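Sister chromatid cohesion protein PDS5 homolog C (PDB 7DE9) is a cohesin cofactor important for DNA repair by homologous recombination, seen here as its tudor domain holding a histone H3 peptide that carries a monomethylated lysine. Local coordinates at residues I17-P22 and V44-G49. Numbering follows the deposited sequence.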
loop_
_atom_site.group_PDB
_atom_site.type_symbol
_atom_site.label_atom_id
_atom_site.label_comp_id
_atom_site.label_asym_id
_atom_site.label_seq_id
_atom_site.Cartn_x
_atom_site.Cartn_y
_atom_site.Cartn_z
ATOM N N ILE A 17 5.432 -1.047 4.687
ATOM C CA ILE A 17 4.560 0.060 5.033
ATOM C C ILE A 17 3.304 -0.432 5.732
ATOM O O ILE A 17 3.003 -1.624 5.734
ATOM C CB ILE A 17 4.156 0.879 3.793
ATOM C CG1 ILE A 17 3.233 0.076 2.876
ATOM C CG2 ILE A 17 5.392 1.354 3.030
ATOM C CD1 ILE A 17 2.735 0.877 1.690
ATOM N N LYS A 18 2.589 0.492 6.356
ATOM C CA LYS A 18 1.260 0.179 6.839
ATOM C C LYS A 18 0.268 1.083 6.122
ATOM O O LYS A 18 0.462 2.298 6.016
ATOM C CB LYS A 18 1.165 0.313 8.359
ATOM C CG LYS A 18 1.646 1.617 8.941
ATOM C CD LYS A 18 1.876 1.445 10.437
ATOM C CE LYS A 18 1.597 2.721 11.211
ATOM N NZ LYS A 18 1.819 2.531 12.671
ATOM N N VAL A 19 -0.778 0.460 5.598
ATOM C CA VAL A 19 -1.773 1.144 4.786
ATOM C C VAL A 19 -3.075 1.240 5.572
ATOM O O VAL A 19 -3.520 0.261 6.175
ATOM C CB VAL A 19 -2.020 0.416 3.443
ATOM C CG1 VAL A 19 -2.972 1.205 2.575
ATOM C CG2 VAL A 19 -0.703 0.178 2.702
ATOM N N TRP A 20 -3.663 2.431 5.573
ATOM C CA TRP A 20 -4.912 2.685 6.278
ATOM C C TRP A 20 -6.122 2.240 5.455
ATOM O O TRP A 20 -6.332 2.712 4.338
ATOM C CB TRP A 20 -5.006 4.177 6.622
ATOM C CG TRP A 20 -6.256 4.600 7.295
ATOM C CD1 TRP A 20 -7.314 5.242 6.722
ATOM C CD2 TRP A 20 -6.582 4.439 8.679
ATOM N NE1 TRP A 20 -8.282 5.481 7.664
ATOM C CE2 TRP A 20 -7.859 4.995 8.874
ATOM C CE3 TRP A 20 -5.921 3.867 9.773
ATOM C CZ2 TRP A 20 -8.490 5.001 10.116
ATOM C CZ3 TRP A 20 -6.546 3.874 11.003
ATOM C CH2 TRP A 20 -7.820 4.440 11.166
ATOM N N TRP A 21 -6.910 1.325 6.009
ATOM C CA TRP A 21 -8.215 0.977 5.452
ATOM C C TRP A 21 -9.276 1.668 6.296
ATOM O O TRP A 21 -9.518 1.275 7.456
ATOM C CB TRP A 21 -8.451 -0.534 5.440
ATOM C CG TRP A 21 -7.591 -1.304 4.481
ATOM C CD1 TRP A 21 -6.350 -0.961 4.027
ATOM C CD2 TRP A 21 -7.921 -2.544 3.856
ATOM N NE1 TRP A 21 -5.885 -1.924 3.163
ATOM C CE2 TRP A 21 -6.834 -2.904 3.038
ATOM C CE3 TRP A 21 -9.033 -3.392 3.912
ATOM C CZ2 TRP A 21 -6.825 -4.068 2.280
ATOM C CZ3 TRP A 21 -9.022 -4.551 3.160
ATOM C CH2 TRP A 21 -7.925 -4.880 2.354
ATOM N N PRO A 22 -9.877 2.728 5.731
ATOM C CA PRO A 22 -10.846 3.578 6.432
ATOM C C PRO A 22 -12.052 2.802 6.946
ATOM O O PRO A 22 -12.551 3.097 8.033
ATOM C CB PRO A 22 -11.269 4.582 5.357
ATOM C CG PRO A 22 -10.127 4.642 4.421
ATOM C CD PRO A 22 -9.524 3.270 4.406
ATOM N N VAL A 44 1.103 -3.546 -3.368
ATOM C CA VAL A 44 1.352 -3.853 -1.963
ATOM C C VAL A 44 0.908 -5.276 -1.652
ATOM O O VAL A 44 -0.244 -5.661 -1.914
ATOM C CB VAL A 44 0.630 -2.861 -1.025
ATOM C CG1 VAL A 44 0.822 -3.252 0.438
ATOM C CG2 VAL A 44 1.140 -1.450 -1.267
ATOM N N ILE A 45 1.840 -6.064 -1.119
ATOM C CA ILE A 45 1.526 -7.419 -0.682
ATOM C C ILE A 45 1.450 -7.404 0.830
ATOM O O ILE A 45 2.431 -7.092 1.497
ATOM C CB ILE A 45 2.569 -8.456 -1.156
ATOM C CG1 ILE A 45 2.356 -8.806 -2.630
ATOM C CG2 ILE A 45 2.451 -9.744 -0.354
ATOM C CD1 ILE A 45 2.837 -7.781 -3.586
ATOM N N TYR A 46 0.279 -7.733 1.369
ATOM C CA TYR A 46 0.038 -7.655 2.806
ATOM C C TYR A 46 0.451 -8.905 3.575
ATOM O O TYR A 46 0.508 -10.005 3.019
ATOM C CB TYR A 46 -1.443 -7.372 3.071
ATOM C CG TYR A 46 -1.879 -5.986 2.656
ATOM C CD1 TYR A 46 -1.665 -4.890 3.489
ATOM C CD2 TYR A 46 -2.501 -5.767 1.429
ATOM C CE1 TYR A 46 -2.056 -3.617 3.117
ATOM C CE2 TYR A 46 -2.897 -4.495 1.045
ATOM C CZ TYR A 46 -2.675 -3.425 1.894
ATOM O OH TYR A 46 -3.068 -2.158 1.521
ATOM N N ASP A 47 0.730 -8.709 4.863
ATOM C CA ASP A 47 1.010 -9.781 5.813
ATOM C C ASP A 47 0.035 -10.945 5.723
ATOM O O ASP A 47 0.422 -12.109 5.817
ATOM C CB ASP A 47 0.971 -9.235 7.244
ATOM C CG ASP A 47 2.302 -8.695 7.704
ATOM O OD1 ASP A 47 3.326 -9.017 7.067
ATOM O OD2 ASP A 47 2.324 -7.952 8.709
ATOM N N ASP A 48 -1.242 -10.624 5.560
ATOM C CA ASP A 48 -2.284 -11.633 5.674
ATOM C C ASP A 48 -2.653 -12.266 4.333
ATOM O O ASP A 48 -3.630 -13.007 4.237
ATOM C CB ASP A 48 -3.525 -11.029 6.332
ATOM C CG ASP A 48 -4.058 -9.823 5.592
ATOM O OD1 ASP A 48 -3.653 -9.592 4.432
ATOM O OD2 ASP A 48 -4.891 -9.099 6.177
ATOM N N GLY A 49 -1.881 -11.956 3.297
ATOM C CA GLY A 49 -2.065 -12.592 2.008
ATOM C C GLY A 49 -2.854 -11.778 1.005
ATOM O O GLY A 49 -2.947 -12.150 -0.168
#
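Trp21 turns the edge of its indole toward the face of Tyr46 in an offset edge-to-face pair, the five-membered ring and the phenol ring centred 5.6 Å apart with planes at 88°. The phenol oxygen lies in the indole plane, Tyr46 OH 3.3 Å from Trp21 NE1. Val19 crosses the phenol at about a right angle and lies at its edge, Val19 CB 4.0 Å from Tyr46 CE1 and 3.4 Å from Tyr46 OH. Farther along the strands, Ile17 CD1 touches Val44 CG2 at 4.1 Å, while Val44 CG1 lies over one Tyr46 face, offset toward the rim. Tyr46 CG is anti to the carbonyl carbon (chi1 -69°), starting the ring toward Val19 and Trp21. Strands 17-21 and 44-46 run nearly perpendicular, axes 9.2 Å apart, so side chains alone bridge them across the SH3-like tudor barrel; strand 26-36 pairs with both. In the next shell, Tyr46 OH is hydrogen-bonded to Glu52 OE1, and Tyr28 packs edge-to-face with Trp21. An alanine in place of Tyr46 would probably leave Glu52 without its hydroxyl mate and Trp21 without this aromatic partner. Both rings pack on the bound peptide's modified side chain, consistent with a surface that reads the methylated lysine.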